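PDB 1WPX: carboxypeptidase Y inhibitor from Saccharomyces cerevisiae, which inhibits carboxypeptidase Y specifically and potently and belongs to the phosphatidylethanolamine-binding protein family. Local coordinates for residues Leu37-Ser42 with Tyr164-Tyr169; Leu89-Met94 with Val114-Lys119; Leu168-Lys173 with Asn206-Ala211; Ser178-Ile183 with Gly199-Glu204. One frame throughout, in Å; residues are numbered along the deposited sequence.

Contact 1. Residues Leu37-Ser42 with Tyr164-Tyr169. With SO4 (sulfate ion), chain G.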
loop_
_atom_site.group_PDB
_atom_site.type_symbol
_atom_site.label_atom_id
_atom_site.label_comp_id
_atom_site.label_asym_id
_atom_site.label_seq_id
_atom_site.Cartn_x
_atom_site.Cartn_y
_atom_site.Cartn_z
ATOM N N LEU B 37 12.538 7.779 10.929
ATOM C CA LEU B 37 13.369 6.767 11.564
ATOM C C LEU B 37 13.026 5.353 11.108
ATOM O O LEU B 37 11.965 4.824 11.443
ATOM C CB LEU B 37 13.215 6.859 13.084
ATOM C CG LEU B 37 14.129 5.987 13.947
ATOM C CD1 LEU B 37 15.586 6.414 13.800
ATOM C CD2 LEU B 37 13.690 6.121 15.393
ATOM N N ALA B 38 13.920 4.742 10.341
ATOM C CA ALA B 38 13.692 3.380 9.886
ATOM C C ALA B 38 14.291 2.468 10.941
ATOM O O ALA B 38 15.446 2.618 11.324
ATOM C CB ALA B 38 14.358 3.144 8.548
ATOM N N VAL B 39 13.489 1.531 11.422
ATOM C CA VAL B 39 13.925 0.595 12.443
ATOM C C VAL B 39 13.577 -0.805 11.965
ATOM O O VAL B 39 12.523 -1.020 11.369
ATOM C CB VAL B 39 13.207 0.878 13.780
ATOM C CG1 VAL B 39 13.765 -0.014 14.886
ATOM C CG2 VAL B 39 13.353 2.360 14.142
ATOM N N GLU B 40 14.465 -1.756 12.231
ATOM C CA GLU B 40 14.249 -3.136 11.819
ATOM C C GLU B 40 14.944 -4.139 12.735
ATOM O O GLU B 40 16.061 -3.905 13.192
ATOM C CB GLU B 40 14.755 -3.325 10.395
ATOM C CG GLU B 40 14.608 -4.730 9.883
ATOM C CD GLU B 40 15.323 -4.930 8.571
ATOM O OE1 GLU B 40 16.565 -4.777 8.548
ATOM O OE2 GLU B 40 14.642 -5.235 7.567
ATOM N N TYR B 41 14.277 -5.257 13.002
ATOM C CA TYR B 41 14.842 -6.305 13.842
ATOM C C TYR B 41 15.499 -7.322 12.932
ATOM O O TYR B 41 16.561 -7.859 13.243
ATOM C CB TYR B 41 13.746 -6.968 14.665
ATOM C CG TYR B 41 13.286 -6.123 15.824
ATOM C CD1 TYR B 41 14.022 -6.072 17.007
ATOM C CD2 TYR B 41 12.130 -5.349 15.732
ATOM C CE1 TYR B 41 13.616 -5.271 18.075
ATOM C CE2 TYR B 41 11.717 -4.545 16.791
ATOM C CZ TYR B 41 12.464 -4.513 17.957
ATOM O OH TYR B 41 12.054 -3.731 19.002
ATOM N N SER B 42 14.851 -7.575 11.802
ATOM C CA SER B 42 15.349 -8.505 10.793
ATOM C C SER B 42 14.581 -8.236 9.504
ATOM O O SER B 42 13.515 -7.619 9.529
ATOM C CB SER B 42 15.145 -9.958 11.234
ATOM O OG SER B 42 13.770 -10.269 11.336
ATOM N N TYR B 164 4.900 0.140 21.224
ATOM C CA TYR B 164 6.335 0.168 21.473
ATOM C C TYR B 164 6.875 1.300 20.614
ATOM O O TYR B 164 7.039 1.154 19.398
ATOM C CB TYR B 164 6.936 -1.184 21.104
ATOM C CG TYR B 164 6.480 -2.243 22.072
ATOM C CD1 TYR B 164 7.007 -2.292 23.366
ATOM C CD2 TYR B 164 5.445 -3.122 21.744
ATOM C CE1 TYR B 164 6.517 -3.182 24.314
ATOM C CE2 TYR B 164 4.940 -4.020 22.688
ATOM C CZ TYR B 164 5.481 -4.040 23.974
ATOM O OH TYR B 164 4.976 -4.886 24.931
ATOM N N VAL B 165 7.143 2.432 21.265
ATOM C CA VAL B 165 7.594 3.641 20.583
ATOM C C VAL B 165 9.082 4.003 20.597
ATOM O O VAL B 165 9.691 4.160 21.652
ATOM C CB VAL B 165 6.802 4.860 21.117
ATOM C CG1 VAL B 165 7.026 6.070 20.230
ATOM C CG2 VAL B 165 5.321 4.516 21.192
ATOM N N PHE B 166 9.654 4.147 19.403
ATOM C CA PHE B 166 11.047 4.551 19.261
ATOM C C PHE B 166 11.071 6.060 19.028
ATOM O O PHE B 166 10.285 6.580 18.231
ATOM C CB PHE B 166 11.709 3.854 18.071
ATOM C CG PHE B 166 11.959 2.395 18.286
ATOM C CD1 PHE B 166 11.119 1.439 17.721
ATOM C CD2 PHE B 166 13.044 1.971 19.052
ATOM C CE1 PHE B 166 11.359 0.080 17.911
ATOM C CE2 PHE B 166 13.290 0.618 19.248
ATOM C CZ PHE B 166 12.445 -0.333 18.675
ATOM N N LEU B 167 11.960 6.758 19.733
ATOM C CA LEU B 167 12.085 8.208 19.591
ATOM C C LEU B 167 13.546 8.634 19.470
ATOM O O LEU B 167 14.399 8.197 20.251
ATOM C CB LEU B 167 11.448 8.933 20.781
ATOM C CG LEU B 167 9.977 8.646 21.083
ATOM C CD1 LEU B 167 9.891 7.529 22.099
ATOM C CD2 LEU B 167 9.306 9.881 21.635
ATOM N N LEU B 168 13.829 9.483 18.484
ATOM C CA LEU B 168 15.183 9.973 18.267
ATOM C C LEU B 168 15.284 11.431 18.715
ATOM O O LEU B 168 14.546 12.293 18.230
ATOM C CB LEU B 168 15.567 9.859 16.787
ATOM C CG LEU B 168 17.002 10.279 16.451
ATOM C CD1 LEU B 168 17.960 9.277 17.060
ATOM C CD2 LEU B 168 17.207 10.346 14.947
ATOM N N TYR B 169 16.193 11.703 19.649
ATOM C CA TYR B 169 16.381 13.062 20.147
ATOM C C TYR B 169 17.760 13.617 19.825
ATOM O O TYR B 169 18.743 12.878 19.774
ATOM C CB TYR B 169 16.204 13.118 21.663
ATOM C CG TYR B 169 14.800 12.898 22.160
ATOM C CD1 TYR B 169 14.330 11.615 22.432
ATOM C CD2 TYR B 169 13.945 13.980 22.381
ATOM C CE1 TYR B 169 13.038 11.411 22.918
ATOM C CE2 TYR B 169 12.652 13.793 22.860
ATOM C CZ TYR B 169 12.203 12.504 23.131
ATOM O OH TYR B 169 10.931 12.315 23.630
HETATM S S SO4 G . 6.404 -4.244 28.616
HETATM O O1 SO4 G . 7.222 -4.449 29.826
HETATM O O2 SO4 G . 6.959 -5.052 27.514
HETATM O O3 SO4 G . 5.015 -4.657 28.890
HETATM O O4 SO4 G . 6.424 -2.817 28.251
#
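Phe166 has the largest share of this buried contact, reaching from strand 164-169 to residues 37-42. Its CG lies anti to the carbonyl carbon (chi1 -71°), which sets one face of the ring against Val39. Val39 CG1, itself anti to the backbone N, sits over that face in a CH-pi contact 4.1 Å from the Phe166 centroid, offset toward the rim. Tyr41 OH comes in at the ring edge, 3.4 Å from Phe166 CZ, while its hydrogen bond goes elsewhere, to the hydroxyl of Tyr150. Leu37 crosses Phe166 at about a right angle, its CD2 touching Phe166 CB at 4.0 Å, and its CD1 just meets Leu168 CD2. No hydrogen bond links strands 37-40 and 164-169, whose axes come no closer than 8.9 Å and run at 134°: they belong to layers packed face to face, as in the beta fold of the phosphatidylethanolamine-binding proteins. Ala38 and Glu40 pack against the chain of another protein. Farther along, Tyr164 turns its end away from strand 37-40 and gives its hydroxyl to sulfate O2, with OH to O2 at 3.3 Å. A phenylalanine here would lose that bond and would probably leave the anion, which His112 NE2 and Ala154 N also bind, less firmly held.

Contact 2. Residues Leu89-Met94 with Val114-Lys119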
loop_
_atom_site.group_PDB
_atom_site.type_symbol
_atom_site.label_atom_id
_atom_site.label_comp_id
_atom_site.label_asym_id
_atom_site.label_seq_id
_atom_site.Cartn_x
_atom_site.Cartn_y
_atom_site.Cartn_z
ATOM N N LEU B 89 24.929 15.013 18.525
ATOM C CA LEU B 89 24.922 13.757 19.246
ATOM C C LEU B 89 23.448 13.424 19.458
ATOM O O LEU B 89 22.646 14.304 19.769
ATOM C CB LEU B 89 25.638 13.902 20.586
ATOM C CG LEU B 89 27.158 14.066 20.528
ATOM C CD1 LEU B 89 27.705 14.201 21.942
ATOM C CD2 LEU B 89 27.784 12.864 19.836
ATOM N N PHE B 90 23.077 12.164 19.274
ATOM C CA PHE B 90 21.680 11.787 19.434
ATOM C C PHE B 90 21.392 10.780 20.538
ATOM O O PHE B 90 22.289 10.083 21.026
ATOM C CB PHE B 90 21.128 11.239 18.115
ATOM C CG PHE B 90 21.260 12.186 16.964
ATOM C CD1 PHE B 90 22.453 12.273 16.253
ATOM C CD2 PHE B 90 20.198 13.009 16.602
ATOM C CE1 PHE B 90 22.591 13.166 15.199
ATOM C CE2 PHE B 90 20.319 13.910 15.548
ATOM C CZ PHE B 90 21.519 13.990 14.845
ATOM N N THR B 91 20.124 10.729 20.929
ATOM C CA THR B 91 19.649 9.801 21.940
ATOM C C THR B 91 18.481 9.018 21.354
ATOM O O THR B 91 17.530 9.591 20.816
ATOM C CB THR B 91 19.193 10.530 23.220
ATOM O OG1 THR B 91 20.341 10.850 24.014
ATOM C CG2 THR B 91 18.239 9.651 24.032
ATOM N N LEU B 92 18.574 7.701 21.463
ATOM C CA LEU B 92 17.557 6.798 20.948
ATOM C C LEU B 92 16.824 6.158 22.123
ATOM O O LEU B 92 17.433 5.490 22.961
ATOM C CB LEU B 92 18.233 5.730 20.087
ATOM C CG LEU B 92 17.459 5.083 18.943
ATOM C CD1 LEU B 92 16.560 6.093 18.239
ATOM C CD2 LEU B 92 18.475 4.515 17.975
ATOM N N VAL B 93 15.515 6.368 22.170
ATOM C CA VAL B 93 14.680 5.839 23.243
ATOM C C VAL B 93 13.624 4.839 22.772
ATOM O O VAL B 93 13.160 4.901 21.640
ATOM C CB VAL B 93 13.942 6.996 23.967
ATOM C CG1 VAL B 93 12.900 6.446 24.933
ATOM C CG2 VAL B 93 14.940 7.859 24.707
ATOM N N MET B 94 13.261 3.906 23.649
ATOM C CA MET B 94 12.203 2.945 23.358
ATOM C C MET B 94 11.336 2.843 24.606
ATOM O O MET B 94 11.816 2.472 25.675
ATOM C CB MET B 94 12.748 1.562 23.010
ATOM C CG MET B 94 11.642 0.629 22.510
ATOM S SD MET B 94 12.172 -1.058 22.140
ATOM C CE MET B 94 10.877 -1.993 22.953
ATOM N N VAL B 114 17.555 3.131 26.086
ATOM C CA VAL B 114 18.024 4.511 26.104
ATOM C C VAL B 114 19.508 4.548 25.774
ATOM O O VAL B 114 20.339 4.265 26.625
ATOM C CB VAL B 114 17.832 5.180 27.481
ATOM C CG1 VAL B 114 18.494 6.549 27.479
ATOM C CG2 VAL B 114 16.364 5.334 27.788
ATOM N N GLU B 115 19.825 4.890 24.531
ATOM C CA GLU B 115 21.205 4.983 24.066
ATOM C C GLU B 115 21.539 6.447 23.821
ATOM O O GLU B 115 20.771 7.161 23.169
ATOM C CB GLU B 115 21.370 4.221 22.762
ATOM C CG GLU B 115 22.189 2.974 22.866
ATOM C CD GLU B 115 22.537 2.443 21.502
ATOM O OE1 GLU B 115 21.602 2.064 20.764
ATOM O OE2 GLU B 115 23.740 2.420 21.165
ATOM N N CYS B 116 22.687 6.896 24.322
ATOM C CA CYS B 116 23.069 8.290 24.151
ATOM C C CYS B 116 24.434 8.482 23.516
ATOM O O CYS B 116 25.200 7.528 23.340
ATOM C CB CYS B 116 23.039 9.011 25.496
ATOM S SG CYS B 116 21.513 8.777 26.421
ATOM N N ASP B 117 24.724 9.737 23.180
ATOM C CA ASP B 117 25.986 10.116 22.567
ATOM C C ASP B 117 26.215 9.329 21.279
ATOM O O ASP B 117 27.300 8.794 21.047
ATOM C CB ASP B 117 27.138 9.876 23.541
ATOM C CG ASP B 117 26.817 10.340 24.950
ATOM O OD1 ASP B 117 26.381 11.502 25.121
ATOM O OD2 ASP B 117 27.004 9.536 25.892
ATOM N N LEU B 118 25.173 9.266 20.454
ATOM C CA LEU B 118 25.213 8.572 19.173
ATOM C C LEU B 118 25.499 9.598 18.093
ATOM O O LEU B 118 24.934 10.688 18.116
ATOM C CB LEU B 118 23.857 7.934 18.870
ATOM C CG LEU B 118 23.442 6.627 19.538
ATOM C CD1 LEU B 118 21.928 6.485 19.488
ATOM C CD2 LEU B 118 24.124 5.464 18.833
ATOM N N LYS B 119 26.369 9.264 17.149
ATOM C CA LYS B 119 26.652 10.194 16.069
ATOM C C LYS B 119 26.374 9.522 14.728
ATOM O O LYS B 119 26.473 8.298 14.594
ATOM C CB LYS B 119 28.099 10.703 16.140
ATOM C CG LYS B 119 29.159 9.640 15.994
ATOM C CD LYS B 119 30.546 10.263 15.877
ATOM C CE LYS B 119 31.662 9.204 15.947
ATOM N NZ LYS B 119 31.796 8.532 17.291
#
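Four backbone hydrogen bonds join strand 90-94 to residues 114-119, and strands 90-94 and 114-116 run antiparallel at 175°. Leu92 and Glu115 form one hydrogen-bonded pair, with Leu92 N to Glu115 O at 2.8 Å and Glu115 N to Leu92 O at 2.9 Å. Phe90 and Leu118 form the other; Leu118 N reaches a lone pair of Phe90 O in the carbonyl plane. Between the pairs the register slips by one, because Asp117 and Leu118 both face Phe90: a G1 beta bulge, with Asp117 at a positive phi of 57°. On the face of Phe90 and Leu92, Leu118 CD1 lies against Leu92 CB at 3.8 Å, and Leu118 O stands at the edge of the Phe90 ring. On the other face Val93 CG2 touches Val114 CG2 at 4.2 Å. Thr91 OG1 lies beside the backbone N, 3.4 Å from Cys116 SG.

The second shell comes from Gln171, whose OE1 accepts from both Thr91 OG1 and Asp117 N, while Ser177 holds Asp117 OD2. An alanine at Thr91 would remove one of these two donors and would likely leave the Gln171 amide less firmly fixed beside the bulge. Phe90 O lies near Asp117 N but at a poor angle for bonding, so the amide turned out by the bulge finds its acceptor in a side chain, and the polar kink is paid for within buried surroundings.

Contact 3. Residues Leu168-Lys173 with Asn206-Ala211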
loop_
_atom_site.group_PDB
_atom_site.type_symbol
_atom_site.label_atom_id
_atom_site.label_comp_id
_atom_site.label_asym_id
_atom_site.label_seq_id
_atom_site.Cartn_x
_atom_site.Cartn_y
_atom_site.Cartn_z
ATOM N N LEU B 168 13.829 9.483 18.484
ATOM C CA LEU B 168 15.183 9.973 18.267
ATOM C C LEU B 168 15.284 11.431 18.715
ATOM O O LEU B 168 14.546 12.293 18.230
ATOM C CB LEU B 168 15.567 9.859 16.787
ATOM C CG LEU B 168 17.002 10.279 16.451
ATOM C CD1 LEU B 168 17.960 9.277 17.060
ATOM C CD2 LEU B 168 17.207 10.346 14.947
ATOM N N TYR B 169 16.193 11.703 19.649
ATOM C CA TYR B 169 16.381 13.062 20.147
ATOM C C TYR B 169 17.760 13.617 19.825
ATOM O O TYR B 169 18.743 12.878 19.774
ATOM C CB TYR B 169 16.204 13.118 21.663
ATOM C CG TYR B 169 14.800 12.898 22.160
ATOM C CD1 TYR B 169 14.330 11.615 22.432
ATOM C CD2 TYR B 169 13.945 13.980 22.381
ATOM C CE1 TYR B 169 13.038 11.411 22.918
ATOM C CE2 TYR B 169 12.652 13.793 22.860
ATOM C CZ TYR B 169 12.203 12.504 23.131
ATOM O OH TYR B 169 10.931 12.315 23.630
ATOM N N LYS B 170 17.827 14.924 19.602
ATOM C CA LYS B 170 19.101 15.583 19.349
ATOM C C LYS B 170 19.510 16.168 20.694
ATOM O O LYS B 170 18.712 16.848 21.335
ATOM C CB LYS B 170 18.949 16.716 18.340
ATOM C CG LYS B 170 20.233 17.498 18.155
ATOM C CD LYS B 170 19.991 18.835 17.487
ATOM C CE LYS B 170 21.271 19.662 17.468
ATOM N NZ LYS B 170 21.097 20.972 16.771
ATOM N N GLN B 171 20.734 15.893 21.132
ATOM C CA GLN B 171 21.213 16.407 22.414
ATOM C C GLN B 171 21.729 17.830 22.242
ATOM O O GLN B 171 22.154 18.204 21.152
ATOM C CB GLN B 171 22.336 15.515 22.950
ATOM C CG GLN B 171 21.929 14.059 23.110
ATOM C CD GLN B 171 23.080 13.149 23.510
ATOM O OE1 GLN B 171 22.938 11.925 23.531
ATOM N NE2 GLN B 171 24.224 13.743 23.833
ATOM N N PRO B 172 21.689 18.646 23.313
ATOM C CA PRO B 172 22.174 20.032 23.237
ATOM C C PRO B 172 23.669 19.965 22.931
ATOM O O PRO B 172 24.367 19.081 23.440
ATOM C CB PRO B 172 21.919 20.577 24.645
ATOM C CG PRO B 172 20.877 19.666 25.220
ATOM C CD PRO B 172 21.264 18.316 24.685
ATOM N N LYS B 173 24.173 20.891 22.121
ATOM C CA LYS B 173 25.586 20.862 21.772
ATOM C C LYS B 173 26.549 20.861 22.967
ATOM O O LYS B 173 26.395 21.626 23.927
ATOM C CB LYS B 173 25.933 22.028 20.846
ATOM C CG LYS B 173 27.385 22.009 20.379
ATOM C CD LYS B 173 27.622 22.990 19.248
ATOM C CE LYS B 173 29.002 22.803 18.622
ATOM N NZ LYS B 173 29.179 23.673 17.418
ATOM N N ASN B 206 16.457 19.016 28.228
ATOM C CA ASN B 206 16.533 19.829 27.026
ATOM C C ASN B 206 16.818 19.070 25.742
ATOM O O ASN B 206 17.595 19.538 24.914
ATOM C CB ASN B 206 17.601 20.901 27.214
ATOM C CG ASN B 206 17.340 21.767 28.427
ATOM O OD1 ASN B 206 18.272 22.196 29.108
ATOM N ND2 ASN B 206 16.064 22.040 28.701
ATOM N N LEU B 207 16.197 17.908 25.564
ATOM C CA LEU B 207 16.410 17.132 24.343
ATOM C C LEU B 207 15.412 17.569 23.276
ATOM O O LEU B 207 14.283 17.926 23.585
ATOM C CB LEU B 207 16.259 15.635 24.618
ATOM C CG LEU B 207 17.129 15.052 25.735
ATOM C CD1 LEU B 207 17.131 13.540 25.618
ATOM C CD2 LEU B 207 18.547 15.586 25.640
ATOM N N GLN B 208 15.838 17.548 22.021
ATOM C CA GLN B 208 14.976 17.957 20.919
ATOM C C GLN B 208 14.517 16.743 20.113
ATOM O O GLN B 208 15.330 16.086 19.467
ATOM C CB GLN B 208 15.737 18.917 20.003
ATOM C CG GLN B 208 14.856 19.754 19.084
ATOM C CD GLN B 208 15.647 20.423 17.969
ATOM O OE1 GLN B 208 16.725 20.973 18.194
ATOM N NE2 GLN B 208 15.106 20.382 16.757
ATOM N N LEU B 209 13.219 16.449 20.155
ATOM C CA LEU B 209 12.650 15.319 19.415
ATOM C C LEU B 209 12.830 15.549 17.918
ATOM O O LEU B 209 12.476 16.607 17.407
ATOM C CB LEU B 209 11.155 15.188 19.706
ATOM C CG LEU B 209 10.543 13.785 19.808
ATOM C CD1 LEU B 209 9.086 13.840 19.354
ATOM C CD2 LEU B 209 11.319 12.797 18.964
ATOM N N VAL B 210 13.368 14.561 17.211
ATOM C CA VAL B 210 13.578 14.699 15.775
ATOM C C VAL B 210 12.775 13.705 14.941
ATOM O O VAL B 210 12.345 14.031 13.837
ATOM C CB VAL B 210 15.088 14.568 15.418
ATOM C CG1 VAL B 210 15.275 14.420 13.914
ATOM C CG2 VAL B 210 15.830 15.805 15.888
ATOM N N ALA B 211 12.567 12.498 15.464
ATOM C CA ALA B 211 11.821 11.481 14.727
ATOM C C ALA B 211 11.239 10.400 15.627
ATOM O O ALA B 211 11.603 10.289 16.801
ATOM C CB ALA B 211 12.715 10.844 13.676
#
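Tyr169 and the leucines flanking Gln208 set the packing between 168-173 and 206-211. The tyrosine CG is anti to the carbonyl carbon (chi1 -69°), so the ring lies back across the partner chain. Leu209 crosses it obliquely: CD2 stands over the centre of one face in a CH-pi contact, 4.3 Å from the Tyr169 centroid, and CG touches Tyr169 CE2 at 3.7 Å. The Leu207 side chain crosses that of Tyr169 at about a right angle, its CB lying 3.6 Å from Tyr169 CD2. Leu207 CD2 reaches on to the ring of Pro172, whose CG rests against Asn206.

On the other face Lys170 and Gln208 run side by side in the same direction, both extended, with only the lysine CD near Gln208 OE1. The backbones pair antiparallel. Lys170 N bonds to Gln208 O at 2.8 Å, approaching from above the carbonyl plane, and Gln208 N returns a bond to Lys170 O. Then a classic beta bulge intervenes: Val210 and Ala211 both face Leu168. Leu168 O takes Val210 N at 2.8 Å, nearly along the C=O axis, and a weak second bond from Ala211 N, while Leu168 N reaches Ala211 O almost straight, at 175°.

Asn206, at positive phi, is the C-prime residue of the Schellman motif that ends helix 198-203 and turns the chain into strand 208-211. That helix covers the Tyr169 ring through Val198 and Ala202; on the face away from Tyr169, Leu168 packs on Phe90 and Leu92 of the adjoining strand 90-96 and on Phe66 of strand 63-69.

Contact 4. Residues Ser178-Ile183 with Gly199-Glu204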
loop_
_atom_site.group_PDB
_atom_site.type_symbol
_atom_site.label_atom_id
_atom_site.label_comp_id
_atom_site.label_asym_id
_atom_site.label_seq_id
_atom_site.Cartn_x
_atom_site.Cartn_y
_atom_site.Cartn_z
ATOM N N SER B 178 26.360 11.927 30.479
ATOM C CA SER B 178 26.712 11.876 31.895
ATOM C C SER B 178 26.031 13.002 32.675
ATOM O O SER B 178 26.065 13.022 33.901
ATOM C CB SER B 178 28.229 11.984 32.080
ATOM O OG SER B 178 28.691 13.309 31.856
ATOM N N LYS B 179 25.405 13.931 31.961
ATOM C CA LYS B 179 24.735 15.059 32.599
ATOM C C LYS B 179 23.211 14.987 32.591
ATOM O O LYS B 179 22.535 15.888 33.089
ATOM C CB LYS B 179 25.209 16.360 31.949
ATOM C CG LYS B 179 26.681 16.605 32.208
ATOM C CD LYS B 179 27.255 17.690 31.338
ATOM C CE LYS B 179 28.714 17.924 31.683
ATOM N NZ LYS B 179 29.532 16.706 31.474
ATOM N N PHE B 180 22.665 13.912 32.033
ATOM C CA PHE B 180 21.218 13.762 32.002
ATOM C C PHE B 180 20.729 13.180 33.318
ATOM O O PHE B 180 21.438 12.408 33.958
ATOM C CB PHE B 180 20.794 12.852 30.846
ATOM C CG PHE B 180 21.147 13.392 29.491
ATOM C CD1 PHE B 180 21.261 14.763 29.284
ATOM C CD2 PHE B 180 21.344 12.533 28.414
ATOM C CE1 PHE B 180 21.566 15.273 28.028
ATOM C CE2 PHE B 180 21.649 13.035 27.149
ATOM C CZ PHE B 180 21.760 14.411 26.956
ATOM N N SER B 181 19.525 13.563 33.723
ATOM C CA SER B 181 18.938 13.065 34.961
ATOM C C SER B 181 18.947 11.539 34.971
ATOM O O SER B 181 18.763 10.896 33.941
ATOM C CB SER B 181 17.508 13.583 35.103
ATOM O OG SER B 181 16.772 13.367 33.911
ATOM N N LYS B 182 19.165 10.960 36.141
ATOM C CA LYS B 182 19.216 9.511 36.264
ATOM C C LYS B 182 17.850 8.856 36.038
ATOM O O LYS B 182 16.810 9.515 36.106
ATOM C CB LYS B 182 19.753 9.139 37.651
ATOM C CG LYS B 182 20.162 7.686 37.812
ATOM C CD LYS B 182 20.771 7.452 39.195
ATOM C CE LYS B 182 21.241 6.012 39.367
ATOM N NZ LYS B 182 20.129 5.032 39.175
ATOM N N ILE B 183 17.868 7.559 35.750
ATOM C CA ILE B 183 16.641 6.801 35.541
ATOM C C ILE B 183 16.611 5.667 36.562
ATOM O O ILE B 183 17.174 4.597 36.327
ATOM C CB ILE B 183 16.577 6.210 34.113
ATOM C CG1 ILE B 183 16.527 7.340 33.082
ATOM C CG2 ILE B 183 15.348 5.326 33.964
ATOM C CD1 ILE B 183 16.645 6.865 31.643
ATOM N N GLY B 199 8.500 11.896 27.948
ATOM C CA GLY B 199 8.098 13.289 27.932
ATOM C C GLY B 199 8.746 14.065 29.058
ATOM O O GLY B 199 9.374 15.092 28.823
ATOM N N LYS B 200 8.585 13.565 30.278
ATOM C CA LYS B 200 9.148 14.184 31.474
ATOM C C LYS B 200 10.674 14.272 31.386
ATOM O O LYS B 200 11.258 15.355 31.503
ATOM C CB LYS B 200 8.761 13.358 32.703
ATOM C CG LYS B 200 9.270 13.892 34.029
ATOM C CD LYS B 200 8.605 15.215 34.358
ATOM C CE LYS B 200 8.880 15.650 35.789
ATOM N NZ LYS B 200 8.137 16.908 36.097
ATOM N N TRP B 201 11.302 13.119 31.173
ATOM C CA TRP B 201 12.755 13.010 31.082
ATOM C C TRP B 201 13.382 13.833 29.957
ATOM O O TRP B 201 14.438 14.436 30.145
ATOM C CB TRP B 201 13.150 11.542 30.910
ATOM C CG TRP B 201 14.616 11.292 31.016
ATOM C CD1 TRP B 201 15.369 11.304 32.154
ATOM C CD2 TRP B 201 15.514 10.973 29.944
ATOM N NE1 TRP B 201 16.680 11.007 31.858
ATOM C CE2 TRP B 201 16.796 10.800 30.509
ATOM C CE3 TRP B 201 15.359 10.815 28.561
ATOM C CZ2 TRP B 201 17.917 10.479 29.739
ATOM C CZ3 TRP B 201 16.474 10.496 27.796
ATOM C CH2 TRP B 201 17.735 10.330 28.389
ATOM N N ALA B 202 12.744 13.852 28.790
ATOM C CA ALA B 202 13.275 14.597 27.653
ATOM C C ALA B 202 13.268 16.099 27.901
ATOM O O ALA B 202 14.173 16.812 27.466
ATOM C CB ALA B 202 12.480 14.274 26.395
ATOM N N LYS B 203 12.244 16.577 28.600
ATOM C CA LYS B 203 12.128 17.998 28.894
ATOM C C LYS B 203 13.139 18.484 29.918
ATOM O O LYS B 203 13.795 19.503 29.707
ATOM C CB LYS B 203 10.714 18.331 29.375
ATOM C CG LYS B 203 9.752 18.659 28.253
ATOM C CD LYS B 203 10.207 19.914 27.500
ATOM C CE LYS B 203 9.300 20.228 26.302
ATOM N NZ LYS B 203 9.719 21.460 25.564
ATOM N N GLU B 204 13.273 17.763 31.026
ATOM C CA GLU B 204 14.218 18.184 32.050
ATOM C C GLU B 204 15.665 18.073 31.586
ATOM O O GLU B 204 16.579 18.475 32.293
ATOM C CB GLU B 204 14.007 17.395 33.355
ATOM C CG GLU B 204 14.087 15.880 33.252
ATOM C CD GLU B 204 13.786 15.192 34.586
ATOM O OE1 GLU B 204 12.738 15.498 35.198
ATOM O OE2 GLU B 204 14.591 14.344 35.022
#
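Trp201, on helix 199-203, forms the tightly packed part of this contact, its indole laid against the loop 178-183. Its CG is anti to the backbone N (chi1 -171°), which sends the indole out toward the loop. There NE1 donates to Ser181 O at 2.9 Å along an almost straight line (175° at the hydrogen). The acceptor lies in the indole plane, whereas the donor stands above the carbonyl plane. Ile183 crosses the indole at about a right angle, with CD1 over one face, offset toward the rim, and 4.1 Å from Trp201 CE2. From the six-membered end Phe180 CB touches Trp201 CZ2 at 3.9 Å, its own ring turned 84° to the indole.

Topologically this is an irregular segment, 3-10 at its start, strapped across the short C-terminal helix that leads into the last strand. Trp189 and Tyr191, with Leu147 of strand 145-148, also touch the indole.

The solvent side is held by polar atoms instead. Ser181 OG, in the crowded position between backbone N and carbonyl carbon, donates to Glu204 OE2 at 2.6 Å, meeting its anti lone pair. Glu204 bends back from the helix end to reach it, and Asn205 ND2 also bonds to the serine hydroxyl. Tyr191 OH adds a weak bond to the same carboxylate oxygen.

Overall arrangement
From the N terminus, residues 37-42 open the longest excursion, which contact 1 closes at strand 162-170 by packing one layer on another. Contact 2 falls wholly within it, a shorter loop pairing strands 90-96 and 110-120. Contact 3 starts where contact 1 ends, sharing Leu168 and Tyr169, and closes when strand 208-217 pairs with strand 162-170. Within that second loop lies contact 4, fixing the 178-183 segment to helix 198-203. None of the loops cross. Strand 162-170 is the common member, bonded to strand 90-96 through Tyr169 N and Thr91 O, while Trp201 and Phe180 lay contact 4 over Thr91 and Leu207.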